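Local coordinates for nudix hydrolase domain-containing protein (Thermotoga maritima, PDB 3E57) that is of unknown function but carries a Nudix domain and so probably hydrolyses a nucleoside diphosphate linked to another group, at residues P71-M76 and E124-E129; R80-K85 and L101-H106; V131-R136 and G164-V169; L138-L143 and A158-R163. One frame throughout, in Å; residues are numbered along the deposited sequence.

Contact 1: residues P71-M76 and E124-E129; sequences PYVVIM and EREVNE
V73 and V127 form the apolar part of this contact, in which segment 124-129 of helix 115-130 runs at 52° to segment 71-76 of strand 66-77. The tightest apolar approach is methyl to methyl, V73 CG2 to V127 CG2 at 3.5 Å, tighter than such groups usually sit, the side chains crossing at about a right angle. Both valines hold CG1 anti to the backbone N (chi1 -175° in V73 and 170° in V127), which makes CG2 the branch they turn on each other. I75 adds a looser neighbour, its CD1 4.4 Å from V127 CG1, and V133 packs on both.

In the polar part, the chain of E126 bends beyond CG and slides past V73 in the opposite direction, leaving OE1 3.9 Å from V73 CG2. The same OE1 lies 3.3 Å from P71 O, a meeting of two acceptors rather than a bond.

The charged part stays within the helix: R125 NH1 reaches E129 OE2 at 3.1 Å, the acceptor lying near the guanidinium plane while the carboxylate is met from above its own. R125 also pairs with D111.

The sequence REVNE fits the start of the REUXEE core of the Nudix box, whose glutamates bind metal ions in relatives. V127 thus gives the helix an apolar side against the sheet, E126 buries a carboxylate beside a carbonyl oxygen, and R125 and E129 pair on the more exposed side.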
# COMPACT_ATOMS: atom_id res chain seq x y z
N PRO B 71 16.36 -6.91 0.51
CA PRO B 71 16.41 -6.48 -0.88
C PRO B 71 15.47 -7.37 -1.70
O PRO B 71 15.43 -8.57 -1.48
CB PRO B 71 17.88 -6.70 -1.26
CG PRO B 71 18.41 -7.68 -0.24
CD PRO B 71 17.69 -7.32 1.01
N TYR B 72 14.71 -6.76 -2.60
CA TYR B 72 13.64 -7.44 -3.33
C TYR B 72 13.66 -6.93 -4.78
O TYR B 72 13.31 -5.77 -5.04
CB TYR B 72 12.30 -7.14 -2.67
CG TYR B 72 11.17 -8.05 -3.10
CD1 TYR B 72 11.14 -9.39 -2.72
CD2 TYR B 72 10.11 -7.58 -3.87
CE1 TYR B 72 10.11 -10.23 -3.10
CE2 TYR B 72 9.07 -8.43 -4.25
CZ TYR B 72 9.08 -9.76 -3.85
OH TYR B 72 8.04 -10.60 -4.23
N VAL B 73 14.08 -7.78 -5.70
CA VAL B 73 14.39 -7.35 -7.04
C VAL B 73 13.44 -7.98 -8.05
O VAL B 73 13.32 -9.21 -8.12
CB VAL B 73 15.84 -7.72 -7.42
CG1 VAL B 73 16.18 -7.15 -8.80
CG2 VAL B 73 16.82 -7.20 -6.36
N VAL B 74 12.78 -7.13 -8.82
CA VAL B 74 11.98 -7.54 -9.94
C VAL B 74 12.87 -7.42 -11.17
O VAL B 74 13.52 -6.39 -11.37
CB VAL B 74 10.76 -6.62 -10.09
CG1 VAL B 74 9.99 -6.97 -11.37
CG2 VAL B 74 9.85 -6.73 -8.86
N ILE B 75 12.90 -8.48 -11.97
CA ILE B 75 13.79 -8.55 -13.12
C ILE B 75 12.99 -8.36 -14.39
O ILE B 75 11.97 -9.02 -14.57
CB ILE B 75 14.54 -9.91 -13.15
CG1 ILE B 75 15.55 -9.95 -12.00
CG2 ILE B 75 15.25 -10.13 -14.49
CD1 ILE B 75 16.13 -11.31 -11.77
N MET B 76 13.45 -7.45 -15.26
CA MET B 76 12.89 -7.30 -16.60
C MET B 76 13.94 -7.55 -17.67
O MET B 76 15.04 -6.98 -17.61
CB MET B 76 12.31 -5.90 -16.80
CG MET B 76 10.93 -5.73 -16.20
SD MET B 76 10.17 -4.20 -16.74
CE MET B 76 9.46 -4.67 -18.32
N GLU B 124 23.24 -7.92 -4.52
CA GLU B 124 23.81 -8.64 -5.66
C GLU B 124 23.85 -10.16 -5.41
O GLU B 124 23.39 -10.94 -6.25
CB GLU B 124 25.23 -8.11 -5.95
CG GLU B 124 25.91 -8.74 -7.16
CD GLU B 124 27.39 -8.38 -7.28
OE1 GLU B 124 27.90 -7.58 -6.45
OE2 GLU B 124 28.05 -8.90 -8.21
N ARG B 125 24.38 -10.56 -4.26
CA ARG B 125 24.48 -11.98 -3.90
C ARG B 125 23.12 -12.67 -3.91
O ARG B 125 22.93 -13.70 -4.57
CB ARG B 125 25.11 -12.12 -2.51
CG ARG B 125 25.13 -13.55 -1.97
CD ARG B 125 25.60 -13.61 -0.53
NE ARG B 125 24.81 -12.75 0.35
CZ ARG B 125 23.57 -13.02 0.76
NH1 ARG B 125 22.93 -14.11 0.38
NH2 ARG B 125 22.95 -12.17 1.57
N GLU B 126 22.19 -12.09 -3.15
CA GLU B 126 20.79 -12.54 -3.06
C GLU B 126 20.22 -12.93 -4.43
O GLU B 126 19.69 -14.03 -4.60
CB GLU B 126 19.98 -11.40 -2.43
CG GLU B 126 18.50 -11.63 -2.23
CD GLU B 126 17.65 -11.21 -3.41
OE1 GLU B 126 17.46 -9.99 -3.64
OE2 GLU B 126 17.16 -12.13 -4.10
N VAL B 127 20.35 -12.02 -5.39
CA VAL B 127 19.85 -12.25 -6.75
C VAL B 127 20.64 -13.36 -7.46
O VAL B 127 20.04 -14.25 -8.06
CB VAL B 127 19.90 -10.94 -7.59
CG1 VAL B 127 19.63 -11.21 -9.07
CG2 VAL B 127 18.91 -9.92 -7.03
N ASN B 128 21.96 -13.32 -7.37
CA ASN B 128 22.82 -14.31 -8.05
C ASN B 128 22.69 -15.74 -7.54
O ASN B 128 22.93 -16.69 -8.28
CB ASN B 128 24.29 -13.86 -8.04
CG ASN B 128 24.55 -12.67 -8.96
OD1 ASN B 128 23.75 -12.36 -9.86
ND2 ASN B 128 25.67 -11.99 -8.76
N GLU B 129 22.30 -15.91 -6.27
CA GLU B 129 21.99 -17.24 -5.73
C GLU B 129 20.77 -17.88 -6.40
O GLU B 129 20.68 -19.11 -6.48
CB GLU B 129 21.73 -17.19 -4.22
CG GLU B 129 22.98 -17.06 -3.36
CD GLU B 129 22.67 -16.88 -1.88
OE1 GLU B 129 21.48 -16.79 -1.50
OE2 GLU B 129 23.62 -16.81 -1.08

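Contact 2: residues R80-K85 and L101-H106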
# COMPACT_ATOMS: atom_id res chain seq x y z
N ARG B 80 9.72 -7.62 -21.01
CA ARG B 80 9.13 -8.74 -20.29
C ARG B 80 9.63 -8.75 -18.86
O ARG B 80 10.74 -8.30 -18.58
CB ARG B 80 9.48 -10.06 -20.98
CG ARG B 80 8.82 -10.22 -22.32
CD ARG B 80 9.16 -11.55 -22.96
NE ARG B 80 8.37 -11.77 -24.18
CZ ARG B 80 7.35 -12.63 -24.30
NH1 ARG B 80 6.97 -13.41 -23.29
NH2 ARG B 80 6.72 -12.73 -25.46
N VAL B 81 8.79 -9.27 -17.96
CA VAL B 81 9.11 -9.34 -16.55
C VAL B 81 9.16 -10.80 -16.12
O VAL B 81 8.38 -11.62 -16.60
CB VAL B 81 8.08 -8.56 -15.68
CG1 VAL B 81 6.68 -9.13 -15.84
CG2 VAL B 81 8.50 -8.58 -14.21
N LEU B 82 10.08 -11.11 -15.21
CA LEU B 82 10.27 -12.47 -14.73
C LEU B 82 9.25 -12.83 -13.63
O LEU B 82 9.17 -12.16 -12.62
CB LEU B 82 11.69 -12.64 -14.18
CG LEU B 82 12.06 -14.02 -13.62
CD1 LEU B 82 12.11 -15.06 -14.72
CD2 LEU B 82 13.38 -13.94 -12.86
N ILE B 83 8.51 -13.90 -13.88
CA ILE B 83 7.58 -14.49 -12.92
C ILE B 83 8.14 -15.86 -12.58
O ILE B 83 8.57 -16.58 -13.47
CB ILE B 83 6.19 -14.66 -13.55
CG1 ILE B 83 5.57 -13.29 -13.87
CG2 ILE B 83 5.27 -15.45 -12.63
CD1 ILE B 83 5.11 -12.53 -12.67
N THR B 84 8.14 -16.22 -11.30
CA THR B 84 8.61 -17.53 -10.90
C THR B 84 7.53 -18.24 -10.10
O THR B 84 6.60 -17.61 -9.60
CB THR B 84 9.89 -17.45 -10.05
OG1 THR B 84 9.64 -16.63 -8.91
CG2 THR B 84 11.06 -16.86 -10.85
N LYS B 85 7.69 -19.55 -9.98
CA LYS B 85 6.72 -20.40 -9.30
C LYS B 85 7.44 -21.65 -8.84
O LYS B 85 8.09 -22.31 -9.65
CB LYS B 85 5.62 -20.78 -10.29
CG LYS B 85 4.52 -21.60 -9.70
CD LYS B 85 3.40 -21.78 -10.71
CE LYS B 85 3.76 -22.80 -11.77
NZ LYS B 85 2.90 -24.00 -11.72
N LEU B 101 6.64 -12.50 -7.98
CA LEU B 101 7.26 -11.41 -8.71
C LEU B 101 8.20 -10.77 -7.71
O LEU B 101 7.76 -10.13 -6.73
CB LEU B 101 6.23 -10.37 -9.14
CG LEU B 101 6.79 -9.16 -9.88
CD1 LEU B 101 7.26 -9.58 -11.28
CD2 LEU B 101 5.81 -8.00 -9.95
N GLY B 102 9.49 -10.95 -7.94
CA GLY B 102 10.48 -10.39 -7.05
C GLY B 102 11.30 -11.47 -6.40
O GLY B 102 10.75 -12.48 -5.94
N ILE B 103 12.61 -11.26 -6.37
CA ILE B 103 13.54 -12.18 -5.74
C ILE B 103 14.15 -11.46 -4.54
O ILE B 103 14.77 -10.40 -4.69
CB ILE B 103 14.64 -12.60 -6.71
CG1 ILE B 103 14.03 -13.25 -7.95
CG2 ILE B 103 15.61 -13.58 -6.04
CD1 ILE B 103 14.96 -13.25 -9.12
N GLY B 104 13.92 -12.00 -3.35
CA GLY B 104 14.40 -11.38 -2.14
C GLY B 104 15.25 -12.30 -1.30
O GLY B 104 15.21 -13.52 -1.45
N GLY B 105 16.04 -11.70 -0.42
CA GLY B 105 16.77 -12.45 0.59
C GLY B 105 17.27 -11.55 1.68
O GLY B 105 17.18 -10.34 1.57
N HIS B 106 17.84 -12.14 2.72
CA HIS B 106 18.38 -11.38 3.84
C HIS B 106 19.76 -10.83 3.51
O HIS B 106 20.47 -11.38 2.67
CB HIS B 106 18.42 -12.25 5.09
CG HIS B 106 17.07 -12.60 5.62
ND1 HIS B 106 16.33 -13.65 5.12
CD2 HIS B 106 16.32 -12.03 6.58
CE1 HIS B 106 15.18 -13.72 5.76
NE2 HIS B 106 15.15 -12.75 6.66
O HOH W 1 10.39 -13.10 -9.97
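V81 and L101 meet at about a right angle, V81 CG2 pressing on L101 CD1 at 3.3 Å, tighter than ordinary methyl contact. The valine has its CG1 in the crowded position between backbone N and carbonyl carbon (chi1 60°), which leaves CG2 anti to the backbone N as the touching branch. L101 CD1 is shared: I83, slanting across L101, brings CD1 to 3.9 Å from it, and the peptide oxygen L82 O lies 3.5 Å away. One methyl thus serves three consecutive residues of the strand.

A looser pair is L82 and I103, crossing at a slant with L82 CD2 4.1 Å from I103 CD1.

Between the L101 cluster and the L82-I103 pair a water joins the backbones, donating to L82 O at 3.1 Å and accepting from G102 N at 3.1 Å. G102 has backbone angles at which a side chain would collide with the preceding carbonyl O.

Strands 80-85 and 103-104 both pair antiparallel with strand 66-77, and I103 packs on helix 115-130. G104 and G105 resemble the glycine-rich start of the Nudix box, so the arrangement fits the part of the sheet from which the chain runs into the signature loop and helix.

Contact 3: residues V131-R136 and G164-V169; sequences VDVSLR and GKFFSV
V131 and V169 open an antiparallel strand pair with a classic beta bulge; its first strand follows directly on helix 115-130. V131 stands as a non-hydrogen-bonded partner of V169 and also sets its CG1 at the edge of the F166 ring, 4.0 Å from F166 CE1.

D132 is the single residue opposite the bulge. Its N donates to S168 O at 2.7 Å, while its O is gripped twice, by F167 N at 2.9 Å and by S168 N in a weak bond of 3.4 Å. The side chain holds CG anti to the backbone N (chi1 -171°), which sets the carboxylate obliquely beside F167, its plane 42° from the ring, with D132 CG 4.0 Å from F167 CD2. An alanine here would probably leave that side of F167 without its carboxylate neighbour and less tightly packed, although the backbone bonds of the bulge would remain.

V133 returns to the face of V131 and packs CG1 on F166 CD1 at 3.5 Å; both valines also rest on I75. S134 exchanges two backbone bonds with K165, S134 N reaching K165 O at 2.8 Å, and its CB lies beside F167 CE2. L135 then brings CD2 beside G164, where a side chain would clash with the backbone at S134 and L135. R136 folds back over this glycine, G164 CA lying 3.4 Å above the centre of its guanidinium plane.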
# COMPACT_ATOMS: atom_id res chain seq x y z
N VAL B 131 19.17 -16.70 -9.58
CA VAL B 131 19.05 -16.62 -11.03
C VAL B 131 20.36 -16.24 -11.70
O VAL B 131 21.18 -15.54 -11.11
CB VAL B 131 17.98 -15.59 -11.43
CG1 VAL B 131 16.60 -16.02 -10.92
CG2 VAL B 131 18.35 -14.21 -10.91
N ASP B 132 20.52 -16.70 -12.93
CA ASP B 132 21.62 -16.27 -13.79
C ASP B 132 21.11 -15.16 -14.71
O ASP B 132 20.34 -15.40 -15.64
CB ASP B 132 22.17 -17.45 -14.61
CG ASP B 132 23.45 -17.10 -15.36
OD1 ASP B 132 24.06 -16.04 -15.09
OD2 ASP B 132 23.84 -17.90 -16.23
N VAL B 133 21.53 -13.94 -14.40
CA VAL B 133 21.12 -12.76 -15.14
C VAL B 133 22.31 -11.82 -15.30
O VAL B 133 23.26 -11.86 -14.52
CB VAL B 133 20.00 -11.99 -14.39
CG1 VAL B 133 18.84 -12.92 -14.11
CG2 VAL B 133 20.52 -11.41 -13.09
N SER B 134 22.25 -10.96 -16.31
CA SER B 134 23.20 -9.88 -16.45
C SER B 134 22.46 -8.54 -16.45
O SER B 134 21.84 -8.17 -17.44
CB SER B 134 24.01 -10.06 -17.72
OG SER B 134 24.89 -8.98 -17.90
N LEU B 135 22.54 -7.81 -15.34
CA LEU B 135 21.67 -6.64 -15.11
C LEU B 135 22.38 -5.31 -15.33
O LEU B 135 23.46 -5.09 -14.76
CB LEU B 135 21.10 -6.69 -13.69
CG LEU B 135 20.19 -7.88 -13.37
CD1 LEU B 135 19.59 -7.73 -11.98
CD2 LEU B 135 19.09 -8.04 -14.40
N ARG B 136 21.78 -4.44 -16.15
CA ARG B 136 22.25 -3.06 -16.36
C ARG B 136 22.06 -2.25 -15.09
O ARG B 136 22.95 -2.17 -14.24
CB ARG B 136 21.45 -2.35 -17.47
CG ARG B 136 21.90 -2.53 -18.88
CD ARG B 136 21.01 -3.47 -19.70
NE ARG B 136 21.54 -4.84 -19.71
CZ ARG B 136 21.19 -5.80 -20.57
NH1 ARG B 136 20.28 -5.58 -21.52
NH2 ARG B 136 21.75 -7.00 -20.47
N GLY B 164 17.87 -6.27 -17.55
CA GLY B 164 19.03 -6.96 -18.10
C GLY B 164 18.71 -8.12 -19.02
O GLY B 164 17.67 -8.13 -19.69
N LYS B 165 19.61 -9.09 -19.06
CA LYS B 165 19.39 -10.32 -19.78
C LYS B 165 19.18 -11.38 -18.73
O LYS B 165 19.98 -11.49 -17.80
CB LYS B 165 20.60 -10.67 -20.66
CG LYS B 165 20.30 -11.74 -21.73
CD LYS B 165 19.83 -11.12 -23.07
CE LYS B 165 18.70 -11.94 -23.72
NZ LYS B 165 19.04 -13.37 -23.99
N PHE B 166 18.08 -12.12 -18.85
CA PHE B 166 17.81 -13.27 -17.99
C PHE B 166 18.19 -14.52 -18.76
O PHE B 166 17.82 -14.67 -19.92
CB PHE B 166 16.33 -13.33 -17.60
CG PHE B 166 15.96 -14.58 -16.86
CD1 PHE B 166 16.14 -14.67 -15.49
CD2 PHE B 166 15.47 -15.69 -17.55
CE1 PHE B 166 15.83 -15.83 -14.82
CE2 PHE B 166 15.16 -16.85 -16.87
CZ PHE B 166 15.34 -16.92 -15.51
N PHE B 167 18.91 -15.43 -18.11
CA PHE B 167 19.34 -16.68 -18.75
C PHE B 167 18.60 -17.88 -18.19
O PHE B 167 18.01 -18.65 -18.94
CB PHE B 167 20.85 -16.87 -18.60
CG PHE B 167 21.65 -15.79 -19.25
CD1 PHE B 167 21.75 -15.72 -20.63
CD2 PHE B 167 22.31 -14.83 -18.48
CE1 PHE B 167 22.48 -14.72 -21.24
CE2 PHE B 167 23.05 -13.83 -19.08
CZ PHE B 167 23.13 -13.77 -20.47
N SER B 168 18.62 -18.02 -16.86
CA SER B 168 17.94 -19.14 -16.21
C SER B 168 17.87 -18.98 -14.69
O SER B 168 18.49 -18.09 -14.11
CB SER B 168 18.65 -20.46 -16.51
OG SER B 168 19.92 -20.50 -15.87
N VAL B 169 17.11 -19.86 -14.05
CA VAL B 169 17.11 -19.97 -12.60
C VAL B 169 18.27 -20.89 -12.20
O VAL B 169 18.61 -21.83 -12.93
CB VAL B 169 15.75 -20.48 -12.03
CG1 VAL B 169 14.61 -19.62 -12.55
CG2 VAL B 169 15.51 -21.96 -12.34

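Contact 4: residues L138-L143 and A158-R163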
# COMPACT_ATOMS: atom_id res chain seq x y z
N LEU B 138 20.22 -1.53 -11.58
CA LEU B 138 19.27 -1.74 -10.49
C LEU B 138 18.74 -0.35 -10.20
O LEU B 138 19.49 0.55 -9.83
CB LEU B 138 19.91 -2.36 -9.25
CG LEU B 138 20.20 -3.86 -9.29
CD1 LEU B 138 20.23 -4.43 -7.87
CD2 LEU B 138 19.19 -4.62 -10.14
N GLU B 139 17.45 -0.18 -10.43
CA GLU B 139 16.80 1.09 -10.16
C GLU B 139 16.06 0.88 -8.86
O GLU B 139 15.15 0.07 -8.80
CB GLU B 139 15.82 1.43 -11.29
CG GLU B 139 15.15 2.80 -11.14
CD GLU B 139 14.04 3.06 -12.17
OE1 GLU B 139 13.87 2.24 -13.11
OE2 GLU B 139 13.33 4.08 -12.03
N PHE B 140 16.46 1.59 -7.81
CA PHE B 140 15.73 1.53 -6.55
C PHE B 140 14.38 2.25 -6.70
O PHE B 140 14.34 3.40 -7.14
CB PHE B 140 16.55 2.18 -5.44
CG PHE B 140 15.84 2.25 -4.11
CD1 PHE B 140 15.63 1.12 -3.35
CD2 PHE B 140 15.39 3.46 -3.62
CE1 PHE B 140 15.00 1.19 -2.13
CE2 PHE B 140 14.76 3.55 -2.39
CZ PHE B 140 14.56 2.42 -1.65
N LEU B 141 13.29 1.57 -6.35
CA LEU B 141 11.96 2.15 -6.45
C LEU B 141 11.44 2.67 -5.12
O LEU B 141 10.84 3.73 -5.07
CB LEU B 141 10.97 1.13 -7.04
CG LEU B 141 11.30 0.55 -8.42
CD1 LEU B 141 10.14 -0.33 -8.89
CD2 LEU B 141 11.58 1.65 -9.43
N GLY B 142 11.65 1.93 -4.05
CA GLY B 142 11.19 2.37 -2.73
C GLY B 142 11.06 1.23 -1.76
O GLY B 142 11.70 0.18 -1.93
N LEU B 143 10.21 1.42 -0.76
CA LEU B 143 10.04 0.49 0.35
C LEU B 143 8.68 -0.18 0.39
O LEU B 143 7.65 0.45 0.12
CB LEU B 143 10.23 1.23 1.67
CG LEU B 143 11.62 1.86 1.88
CD1 LEU B 143 11.72 2.39 3.31
CD2 LEU B 143 12.70 0.87 1.61
N ALA B 158 13.05 -3.61 0.27
CA ALA B 158 13.66 -2.56 -0.52
C ALA B 158 13.49 -3.00 -1.96
O ALA B 158 14.18 -3.91 -2.42
CB ALA B 158 15.15 -2.40 -0.18
N LEU B 159 12.55 -2.36 -2.65
CA LEU B 159 12.15 -2.77 -3.99
C LEU B 159 13.00 -2.14 -5.08
O LEU B 159 13.11 -0.91 -5.17
CB LEU B 159 10.70 -2.39 -4.22
CG LEU B 159 10.09 -2.70 -5.59
CD1 LEU B 159 10.15 -4.20 -5.91
CD2 LEU B 159 8.64 -2.18 -5.60
N PHE B 160 13.56 -2.99 -5.93
CA PHE B 160 14.32 -2.59 -7.10
C PHE B 160 13.74 -3.19 -8.35
O PHE B 160 13.17 -4.28 -8.32
CB PHE B 160 15.76 -3.09 -7.02
CG PHE B 160 16.53 -2.56 -5.87
CD1 PHE B 160 17.39 -1.48 -6.04
CD2 PHE B 160 16.41 -3.13 -4.62
CE1 PHE B 160 18.09 -0.98 -4.98
CE2 PHE B 160 17.11 -2.62 -3.55
CZ PHE B 160 17.96 -1.55 -3.73
N LEU B 161 13.94 -2.48 -9.45
CA LEU B 161 13.72 -2.99 -10.79
C LEU B 161 15.10 -3.21 -11.42
O LEU B 161 15.88 -2.27 -11.57
CB LEU B 161 12.94 -1.97 -11.61
CG LEU B 161 12.71 -2.27 -13.08
CD1 LEU B 161 12.01 -3.62 -13.25
CD2 LEU B 161 11.91 -1.14 -13.70
N GLY B 162 15.40 -4.46 -11.76
CA GLY B 162 16.67 -4.77 -12.41
C GLY B 162 16.40 -5.09 -13.86
O GLY B 162 15.68 -6.04 -14.16
N ARG B 163 16.94 -4.29 -14.78
CA ARG B 163 16.76 -4.57 -16.20
C ARG B 163 18.03 -5.22 -16.75
O ARG B 163 19.14 -4.78 -16.44
CB ARG B 163 16.46 -3.29 -16.98
CG ARG B 163 15.11 -2.62 -16.68
CD ARG B 163 14.88 -1.51 -17.72
NE ARG B 163 13.64 -0.75 -17.56
CZ ARG B 163 13.50 0.33 -16.80
NH1 ARG B 163 14.51 0.80 -16.07
NH2 ARG B 163 12.32 0.95 -16.76
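F140 and F160 form the apolar centre, an edge-to-face pair with ring centroids 5.2 Å apart and planes at 61°. The edge belongs to F140, whose CD1 stands over the rim of one face of F160, 3.6 Å from F160 CZ. With CG anti to the carbonyl carbon (chi1 -62°), the F160 ring leans across to F140, F160 CE1 meeting F140 CB at 3.5 Å. F41 touches both rings. An alanine in place of F160 would probably leave the F140 edge without its facing ring and open a gap toward F119 and L123.

The same sheet side carries A158, whose CB lies at the edge of F140, and L138, whose CD2 comes within 3.4 Å of G162 CA; a CB on that glycine would clash. L141, at a classic beta bulge, packs CD1 on L159 CD2. L159 O accepts from L141 N at 2.8 Å and, weakly, from G142 N at 3.4 Å. G142 N lies over the centre of the F140 ring.

At the polar edge E139 and R163 run side by side, with E139 OE1 3.4 Å from R163 NH1 in a weakly hydrogen-bonded salt bridge. L161 CD2 covers the centre of one guanidinium face.

With helix 115-130 packed on L138, A158 and F160, and helix 194-206 on L141, L159 and L161, the bulged antiparallel pair belongs to the core sheet of the Nudix alpha/beta/alpha sandwich.

How the contacts relate
Strand 66-77 is the hub of the four contacts. Its V73 O accepts from I103 N at 2.8 Å, tying contact 1 to contact 2, whose centres lie about 8 Å apart. Its V74 O accepts from G162 N at 2.7 Å, tying contact 1 to contact 4, and its M76 O from G164 N at 2.9 Å, tying it to contact 3. Contacts 3 and 4 share strand 131-145, contact 4 nested inside the loop of contact 3, and R136 N meets R163 O at 2.7 Å. Contact 2 touches contact 3 through L82 CD2 and F166 CE1, 3.7 Å apart, but stays about 6 Å from contact 4 at the nearest atoms. The probable metal-binding Nudix helix belongs to contact 1.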